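Local atomic coordinates of OBCA, Oxalate Biosynthetic Component A (Burkholderia glumae, PDB entry 4NNB), a protein that carries a magnesium ion and an oxaloacetate ion in a TIM-barrel domain and belongs to a family with an additional, characteristic N-terminal domain. Residues A[26-31]-A[239-244]; A[6-11]-A[511-516]; A[312-317]-A[351-356]. All coordinates share one frame; numbering follows the deposited sequence.

Overall arrangement
Near the N terminus, strand 5-10 enters the parallel barrel. Contact 2 joins it to residues 511-516, some 500 residues later, closing a loop that holds most of the chain and both other contacts. Contact 1 closes first inside it: strand 27-29, an outer strand of a small antiparallel sheet, meets the hairpin turn at 239-244. Contact 3 follows in series, joining the segments that follow barrel strands 308-311 and 344-349, near the bound oxaloacetate. Contact 1 lies about 45 Å, centre to centre, from each of the others, on the opposite side of the chain's centre, whereas contacts 2 and 3 have centres about 26 Å apart. None of the three touches another.

Contact 1: A[26-31]-A[239-244]; sequences TFIPSF and PGLGVV
The backbone oxygen of Phe27 is buried beneath a methyl group of Leu241 and has no polar partner anywhere in the model; Phe27 O lies 3.5 Å from Leu241 CD2. The same methyl carries almost everything else. Leu241 CG is anti to the backbone N (chi1 -160°), and chi2 of 55° then sets the methyls: CD2 sits 3.5 Å from CG1 of Ile28 and also meets CB and CG2 of that residue. The two side chains cross at about a right angle. Pro29 approaches differently, tip to tip, its CD 4.1 Å from Leu241 CD2. A second, looser apolar touch joins Ile28 CD1 to Val244 CG2 at 4.4 Å, and Trp54 and Ile238 also lie against Ile28. Between the side chains this small contact is purely apolar. Strand 27-29 belongs to a three-stranded antiparallel sheet, bonding through Ile28 to Tyr190, while Val244 bonds to Ile236 in another sheet, so Leu241 and Val244 pack the hairpin against the first sheet's outer strand. Gly240, with its positive phi, helps the chain turn between strands 234-238 and 242-246. Leu241 and Gly242 together face Ile238, the classic beta bulge, here at the turn of an antiparallel hairpin.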
loop_
_atom_site.group_PDB
_atom_site.type_symbol
_atom_site.label_atom_id
_atom_site.label_comp_id
_atom_site.label_asym_id
_atom_site.label_seq_id
_atom_site.Cartn_x
_atom_site.Cartn_y
_atom_site.Cartn_z
ATOM N N THR A 26 3.772 -22.278 -0.667
ATOM C CA THR A 26 4.341 -21.209 -1.476
ATOM C C THR A 26 5.065 -21.753 -2.692
ATOM O O THR A 26 5.611 -20.994 -3.493
ATOM C CB THR A 26 5.300 -20.326 -0.657
ATOM O OG1 THR A 26 6.340 -21.142 -0.088
ATOM C CG2 THR A 26 4.540 -19.614 0.459
ATOM N N PHE A 27 5.055 -23.074 -2.835
ATOM C CA PHE A 27 5.673 -23.723 -3.986
ATOM C C PHE A 27 4.863 -24.954 -4.376
ATOM O O PHE A 27 4.475 -25.762 -3.522
ATOM C CB PHE A 27 7.122 -24.112 -3.673
ATOM C CG PHE A 27 7.804 -24.901 -4.770
ATOM C CD1 PHE A 27 8.157 -24.296 -5.970
ATOM C CD2 PHE A 27 8.112 -26.242 -4.585
ATOM C CE1 PHE A 27 8.789 -25.016 -6.975
ATOM C CE2 PHE A 27 8.746 -26.972 -5.588
ATOM C CZ PHE A 27 9.086 -26.358 -6.781
ATOM N N ILE A 28 4.584 -25.071 -5.669
ATOM C CA ILE A 28 3.868 -26.218 -6.205
ATOM C C ILE A 28 4.748 -26.853 -7.259
ATOM O O ILE A 28 4.955 -26.279 -8.324
ATOM C CB ILE A 28 2.528 -25.804 -6.850
ATOM C CG1 ILE A 28 1.643 -25.092 -5.824
ATOM C CG2 ILE A 28 1.816 -27.016 -7.426
ATOM C CD1 ILE A 28 0.406 -24.429 -6.404
ATOM N N PRO A 29 5.288 -28.040 -6.956
ATOM C CA PRO A 29 6.146 -28.786 -7.887
ATOM C C PRO A 29 5.415 -29.205 -9.174
ATOM O O PRO A 29 4.291 -29.707 -9.108
ATOM C CB PRO A 29 6.554 -30.022 -7.075
ATOM C CG PRO A 29 5.511 -30.148 -5.998
ATOM C CD PRO A 29 5.106 -28.744 -5.673
ATOM N N SER A 30 6.057 -28.985 -10.319
ATOM C CA SER A 30 5.489 -29.307 -11.630
ATOM C C SER A 30 4.971 -30.738 -11.737
ATOM O O SER A 30 3.880 -30.973 -12.261
ATOM C CB SER A 30 6.521 -29.066 -12.732
ATOM O OG SER A 30 6.610 -27.698 -13.065
ATOM N N PHE A 31 5.750 -31.690 -11.234
ATOM C CA PHE A 31 5.405 -33.096 -11.390
ATOM C C PHE A 31 4.093 -33.456 -10.703
ATOM O O PHE A 31 3.394 -34.372 -11.134
ATOM C CB PHE A 31 6.549 -34.004 -10.927
ATOM C CG PHE A 31 6.665 -34.143 -9.439
ATOM C CD1 PHE A 31 7.452 -33.267 -8.709
ATOM C CD2 PHE A 31 6.019 -35.177 -8.774
ATOM C CE1 PHE A 31 7.580 -33.404 -7.338
ATOM C CE2 PHE A 31 6.133 -35.316 -7.403
ATOM C CZ PHE A 31 6.918 -34.429 -6.683
ATOM N N PRO A 239 -2.982 -32.706 -4.753
ATOM C CA PRO A 239 -2.540 -33.906 -4.029
ATOM C C PRO A 239 -1.066 -33.826 -3.655
ATOM O O PRO A 239 -0.273 -33.242 -4.392
ATOM C CB PRO A 239 -2.774 -35.030 -5.042
ATOM C CG PRO A 239 -3.846 -34.507 -5.948
ATOM C CD PRO A 239 -3.561 -33.035 -6.067
ATOM N N GLY A 240 -0.711 -34.389 -2.506
ATOM C CA GLY A 240 0.660 -34.340 -2.036
ATOM C C GLY A 240 1.118 -32.922 -1.761
ATOM O O GLY A 240 2.309 -32.616 -1.854
ATOM N N LEU A 241 0.171 -32.049 -1.429
ATOM C CA LEU A 241 0.499 -30.654 -1.163
ATOM C C LEU A 241 -0.530 -29.993 -0.265
ATOM O O LEU A 241 -0.177 -29.416 0.759
ATOM C CB LEU A 241 0.647 -29.864 -2.466
ATOM C CG LEU A 241 1.450 -28.574 -2.296
ATOM C CD1 LEU A 241 2.804 -28.895 -1.694
ATOM C CD2 LEU A 241 1.623 -27.865 -3.616
ATOM N N GLY A 242 -1.800 -30.072 -0.651
ATOM C CA GLY A 242 -2.857 -29.463 0.134
ATOM C C GLY A 242 -3.590 -28.370 -0.623
ATOM O O GLY A 242 -3.533 -28.305 -1.852
ATOM N N VAL A 243 -4.271 -27.499 0.112
ATOM C CA VAL A 243 -5.110 -26.478 -0.506
ATOM C C VAL A 243 -4.398 -25.133 -0.650
ATOM O O VAL A 243 -3.749 -24.648 0.277
ATOM C CB VAL A 243 -6.422 -26.284 0.290
ATOM C CG1 VAL A 243 -7.329 -25.274 -0.396
ATOM C CG2 VAL A 243 -7.133 -27.616 0.468
ATOM N N VAL A 244 -4.516 -24.547 -1.832
ATOM C CA VAL A 244 -4.099 -23.184 -2.071
ATOM C C VAL A 244 -5.366 -22.365 -2.397
ATOM O O VAL A 244 -6.257 -22.849 -3.100
ATOM C CB VAL A 244 -3.040 -23.137 -3.196
ATOM C CG1 VAL A 244 -3.016 -21.793 -3.874
ATOM C CG2 VAL A 244 -1.651 -23.477 -2.625
#

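Contact 2: A[6-11]-A[511-516]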
loop_
_atom_site.group_PDB
_atom_site.type_symbol
_atom_site.label_atom_id
_atom_site.label_comp_id
_atom_site.label_asym_id
_atom_site.label_seq_id
_atom_site.Cartn_x
_atom_site.Cartn_y
_atom_site.Cartn_z
ATOM N N LEU A 6 1.078 18.784 12.795
ATOM C CA LEU A 6 0.734 17.860 11.712
ATOM C C LEU A 6 -0.252 16.770 12.113
ATOM O O LEU A 6 -0.329 16.370 13.280
ATOM C CB LEU A 6 1.990 17.226 11.115
ATOM C CG LEU A 6 2.897 18.116 10.271
ATOM C CD1 LEU A 6 3.982 18.745 11.123
ATOM C CD2 LEU A 6 3.519 17.305 9.161
ATOM N N TYR A 7 -1.019 16.288 11.143
ATOM C CA TYR A 7 -1.840 15.116 11.401
ATOM C C TYR A 7 -1.382 13.968 10.506
ATOM O O TYR A 7 -0.927 14.188 9.383
ATOM C CB TYR A 7 -3.341 15.412 11.274
ATOM C CG TYR A 7 -3.811 15.844 9.901
ATOM C CD1 TYR A 7 -4.367 14.928 9.014
ATOM C CD2 TYR A 7 -3.725 17.173 9.501
ATOM C CE1 TYR A 7 -4.810 15.324 7.752
ATOM C CE2 TYR A 7 -4.155 17.576 8.249
ATOM C CZ TYR A 7 -4.702 16.648 7.380
ATOM O OH TYR A 7 -5.137 17.048 6.132
ATOM N N ILE A 8 -1.466 12.752 11.031
ATOM C CA ILE A 8 -1.057 11.577 10.281
ATOM C C ILE A 8 -2.303 10.931 9.721
ATOM O O ILE A 8 -3.271 10.700 10.446
ATOM C CB ILE A 8 -0.289 10.560 11.159
ATOM C CG1 ILE A 8 1.016 11.194 11.667
ATOM C CG2 ILE A 8 -0.002 9.258 10.377
ATOM C CD1 ILE A 8 1.731 10.392 12.771
ATOM N N THR A 9 -2.283 10.674 8.415
ATOM C CA THR A 9 -3.297 9.827 7.801
ATOM C C THR A 9 -2.787 8.390 7.673
ATOM O O THR A 9 -1.718 8.150 7.122
ATOM C CB THR A 9 -3.722 10.358 6.403
ATOM O OG1 THR A 9 -4.412 11.610 6.560
ATOM C CG2 THR A 9 -4.675 9.355 5.717
ATOM N N ALA A 10 -3.550 7.431 8.190
ATOM C CA ALA A 10 -3.241 6.021 7.960
ATOM C C ALA A 10 -3.998 5.526 6.723
ATOM O O ALA A 10 -5.184 5.793 6.575
ATOM C CB ALA A 10 -3.640 5.202 9.160
ATOM N N ALA A 11 -3.327 4.799 5.838
ATOM C CA ALA A 11 -4.014 4.247 4.659
ATOM C C ALA A 11 -3.791 2.734 4.591
ATOM O O ALA A 11 -2.841 2.279 3.970
ATOM C CB ALA A 11 -3.523 4.926 3.382
ATOM N N ALA A 511 8.065 18.453 16.110
ATOM C CA ALA A 511 6.723 18.652 15.578
ATOM C C ALA A 511 5.688 18.172 16.581
ATOM O O ALA A 511 5.959 17.285 17.392
ATOM C CB ALA A 511 6.551 17.941 14.232
ATOM N N THR A 512 4.506 18.771 16.528
ATOM C CA THR A 512 3.369 18.331 17.323
ATOM C C THR A 512 2.476 17.440 16.451
ATOM O O THR A 512 2.351 17.675 15.248
ATOM C CB THR A 512 2.552 19.543 17.815
ATOM O OG1 THR A 512 3.421 20.455 18.502
ATOM C CG2 THR A 512 1.427 19.110 18.750
ATOM N N ILE A 513 1.870 16.420 17.055
ATOM C CA ILE A 513 0.966 15.524 16.346
ATOM C C ILE A 513 -0.455 15.735 16.841
ATOM O O ILE A 513 -0.742 15.500 18.010
ATOM C CB ILE A 513 1.329 14.048 16.579
ATOM C CG1 ILE A 513 2.792 13.773 16.216
ATOM C CG2 ILE A 513 0.394 13.137 15.789
ATOM C CD1 ILE A 513 3.107 14.024 14.768
ATOM N N LEU A 514 -1.348 16.158 15.949
ATOM C CA LEU A 514 -2.756 16.352 16.295
ATOM C C LEU A 514 -3.521 15.035 16.400
ATOM O O LEU A 514 -3.281 14.099 15.629
ATOM C CB LEU A 514 -3.425 17.254 15.259
ATOM C CG LEU A 514 -2.675 18.557 14.987
ATOM C CD1 LEU A 514 -3.257 19.287 13.803
ATOM C CD2 LEU A 514 -2.681 19.458 16.228
ATOM N N THR A 515 -4.444 14.966 17.355
ATOM C CA THR A 515 -5.297 13.796 17.537
ATOM C C THR A 515 -6.537 13.909 16.663
ATOM O O THR A 515 -6.834 14.981 16.124
ATOM C CB THR A 515 -5.821 13.722 18.968
ATOM O OG1 THR A 515 -6.693 14.834 19.190
ATOM C CG2 THR A 515 -4.678 13.750 19.982
ATOM N N ALA A 516 -7.280 12.811 16.562
ATOM C CA ALA A 516 -8.542 12.802 15.825
ATOM C C ALA A 516 -9.502 13.870 16.344
ATOM O O ALA A 516 -10.055 14.642 15.563
ATOM C CB ALA A 516 -9.184 11.431 15.885
HETATM O O HOH W 1 -2.290 12.430 13.748
#
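Tyr7, the one aromatic residue here, meets Leu514 through its CB: Tyr7 CB lies 4.4 Å from Leu514 CB. The ring itself packs edge-to-face with Phe523, and the side chain also touches Val519, both of helix 516-523, the helix that Leu514 also touches. The backbone does the joining. Leu6 pairs with Ile513 in a parallel bridge, bonding to the residues on either side of it: Leu6 N donates to Thr512 O at 3.0 Å, and Leu6 O accepts from Leu514 N at 2.9 Å. Both donors sit a little over 20° out of the acceptor's carbonyl plane. Leu6 O is gripped further by a CA-H...O contact from Ile513 CA, and CG of Leu514, anti to its own carbonyl carbon (chi1 -51°), comes to 3.6 Å from Leu6 O. The next rung would be Ile8 N to Leu514 O, but a water has slipped in, accepting from Ile8 N at 2.9 Å and donating to Leu514 O at 2.7 Å. Beyond it the strands part: Ile8 makes a backbone bond with Ala221, just before strand 222-229. Side chains add a thin apolar layer, Leu6 CD1 reaching Ala511 CB at 4.1 Å and Ile8 CD1 reaching Ile513 CG2 at 4.3 Å; helix 495-507 covers Ile8 with Val502 and Ile513 with Leu506. Thr515 N-caps helix 516-523 through its side chain, and its own N donates to Gln518 OE1, consistent with a capping box. Strand 512-513 is thus a short addition beside strand 5-10, one of the eight parallel strands that close into the TIM barrel.

Contact 3: A[312-317]-A[351-356]; sequences SPAAVV and NHAIVD
A chi1 of 55° puts CG of Asn351 between its own backbone N and carbonyl carbon, and chi2 of 38° turns the amide plane so that it works in two directions, back to its helix and across to Ala315. OD1 takes the N-H of Ile354 at 2.8 Å, with that donor nearly in line with the side-chain C=O. ND2 gives a bent bond (141°) to Ala315 O at 3.2 Å, which lies close to the plane of the amide. The same ND2 also donates to a water at 2.8 Å, and that water accepts from Val317 N as well. The amide is therefore held by three partners, which should fix its rotation. This is an N-cap: Asn351 ends the turn out of barrel strand 344-349 and starts helix 352-359, while residues 312-317 form the loop after the neighbouring strand 308-311. Such loops line the active-site end of a TIM barrel, and the side chain of Ser312 is about 5 Å from the bound oxaloacetate, which Ser310, Glu348 and Phe350 contact. Asp396 reinforces the helix start by accepting from Ala353 N. Past the cap, Ile354 lies across Pro313 at about a right angle, its CG2 3.6 Å from Pro313 CD. The other branch presses CG1 on Ala314 CB at 3.7 Å and extends CD1 toward Ser312 CB and Val316 CG2. Ala314 CB also meets Ala353 CB, at 4.0 Å. Farther along the helix, Asp356 forms a salt bridge with Arg436 of helix 416-440.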
loop_
_atom_site.group_PDB
_atom_site.type_symbol
_atom_site.label_atom_id
_atom_site.label_comp_id
_atom_site.label_asym_id
_atom_site.label_seq_id
_atom_site.Cartn_x
_atom_site.Cartn_y
_atom_site.Cartn_z
ATOM N N SER A 312 -10.956 13.244 -7.095
ATOM C CA SER A 312 -9.896 13.576 -8.043
ATOM C C SER A 312 -10.508 14.276 -9.259
ATOM O O SER A 312 -11.187 13.643 -10.048
ATOM C CB SER A 312 -9.169 12.307 -8.500
ATOM O OG SER A 312 -8.499 11.659 -7.429
ATOM N N PRO A 313 -10.264 15.584 -9.415
ATOM C CA PRO A 313 -11.016 16.331 -10.432
ATOM C C PRO A 313 -10.366 16.374 -11.827
ATOM O O PRO A 313 -10.378 17.424 -12.481
ATOM C CB PRO A 313 -11.112 17.740 -9.825
ATOM C CG PRO A 313 -9.857 17.867 -8.986
ATOM C CD PRO A 313 -9.536 16.470 -8.483
ATOM N N ALA A 314 -9.809 15.240 -12.249
ATOM C CA ALA A 314 -9.360 15.006 -13.614
ATOM C C ALA A 314 -9.181 13.511 -13.736
ATOM O O ALA A 314 -9.134 12.806 -12.715
ATOM C CB ALA A 314 -8.022 15.711 -13.901
ATOM N N ALA A 315 -9.053 13.031 -14.971
ATOM C CA ALA A 315 -8.700 11.638 -15.219
ATOM C C ALA A 315 -7.385 11.319 -14.512
ATOM O O ALA A 315 -6.469 12.150 -14.484
ATOM C CB ALA A 315 -8.566 11.380 -16.714
ATOM N N VAL A 316 -7.292 10.129 -13.927
ATOM C CA VAL A 316 -6.043 9.700 -13.287
ATOM C C VAL A 316 -5.451 8.607 -14.173
ATOM O O VAL A 316 -6.044 7.550 -14.324
ATOM C CB VAL A 316 -6.290 9.177 -11.856
ATOM C CG1 VAL A 316 -4.986 8.663 -11.237
ATOM C CG2 VAL A 316 -6.857 10.287 -10.977
ATOM N N VAL A 317 -4.311 8.891 -14.794
ATOM C CA VAL A 317 -3.743 7.991 -15.788
ATOM C C VAL A 317 -2.336 7.596 -15.349
ATOM O O VAL A 317 -1.355 8.257 -15.715
ATOM C CB VAL A 317 -3.680 8.655 -17.183
ATOM C CG1 VAL A 317 -3.288 7.617 -18.241
ATOM C CG2 VAL A 317 -5.036 9.324 -17.545
ATOM N N ASN A 351 -1.853 14.677 -10.186
ATOM C CA ASN A 351 -1.200 15.215 -11.386
ATOM C C ASN A 351 -1.408 16.715 -11.523
ATOM O O ASN A 351 -2.192 17.302 -10.775
ATOM C CB ASN A 351 -1.694 14.466 -12.639
ATOM C CG ASN A 351 -3.220 14.487 -12.776
ATOM O OD1 ASN A 351 -3.866 15.486 -12.473
ATOM N ND2 ASN A 351 -3.793 13.374 -13.211
ATOM N N HIS A 352 -0.723 17.341 -12.477
ATOM C CA HIS A 352 -0.853 18.786 -12.649
ATOM C C HIS A 352 -2.237 19.191 -13.161
ATOM O O HIS A 352 -2.735 20.270 -12.834
ATOM C CB HIS A 352 0.254 19.348 -13.554
ATOM C CG HIS A 352 1.602 19.357 -12.906
ATOM N ND1 HIS A 352 1.949 20.270 -11.930
ATOM C CD2 HIS A 352 2.678 18.548 -13.068
ATOM C CE1 HIS A 352 3.188 20.032 -11.531
ATOM N NE2 HIS A 352 3.650 18.989 -12.199
ATOM N N ALA A 353 -2.852 18.332 -13.964
ATOM C CA ALA A 353 -4.210 18.598 -14.431
ATOM C C ALA A 353 -5.132 18.828 -13.234
ATOM O O ALA A 353 -5.959 19.747 -13.238
ATOM C CB ALA A 353 -4.715 17.445 -15.281
ATOM N N ILE A 354 -4.967 18.013 -12.190
ATOM C CA ILE A 354 -5.781 18.193 -10.982
ATOM C C ILE A 354 -5.520 19.539 -10.309
ATOM O O ILE A 354 -6.466 20.220 -9.884
ATOM C CB ILE A 354 -5.649 16.997 -10.012
ATOM C CG1 ILE A 354 -6.520 15.847 -10.530
ATOM C CG2 ILE A 354 -6.053 17.386 -8.589
ATOM C CD1 ILE A 354 -6.178 14.462 -9.968
ATOM N N VAL A 355 -4.254 19.940 -10.226
ATOM C CA VAL A 355 -3.927 21.259 -9.674
ATOM C C VAL A 355 -4.593 22.390 -10.481
ATOM O O VAL A 355 -5.237 23.281 -9.908
ATOM C CB VAL A 355 -2.405 21.505 -9.610
ATOM C CG1 VAL A 355 -2.122 22.866 -8.948
ATOM C CG2 VAL A 355 -1.708 20.378 -8.831
ATOM N N ASP A 356 -4.442 22.339 -11.801
ATOM C CA ASP A 356 -5.069 23.321 -12.685
ATOM C C ASP A 356 -6.575 23.385 -12.478
ATOM O O ASP A 356 -7.154 24.459 -12.349
ATOM C CB ASP A 356 -4.803 22.965 -14.140
ATOM C CG ASP A 356 -3.348 23.092 -14.517
ATOM O OD1 ASP A 356 -2.588 23.757 -13.784
ATOM O OD2 ASP A 356 -2.969 22.522 -15.559
HETATM O O HOH W 2 -2.642 11.105 -14.428
#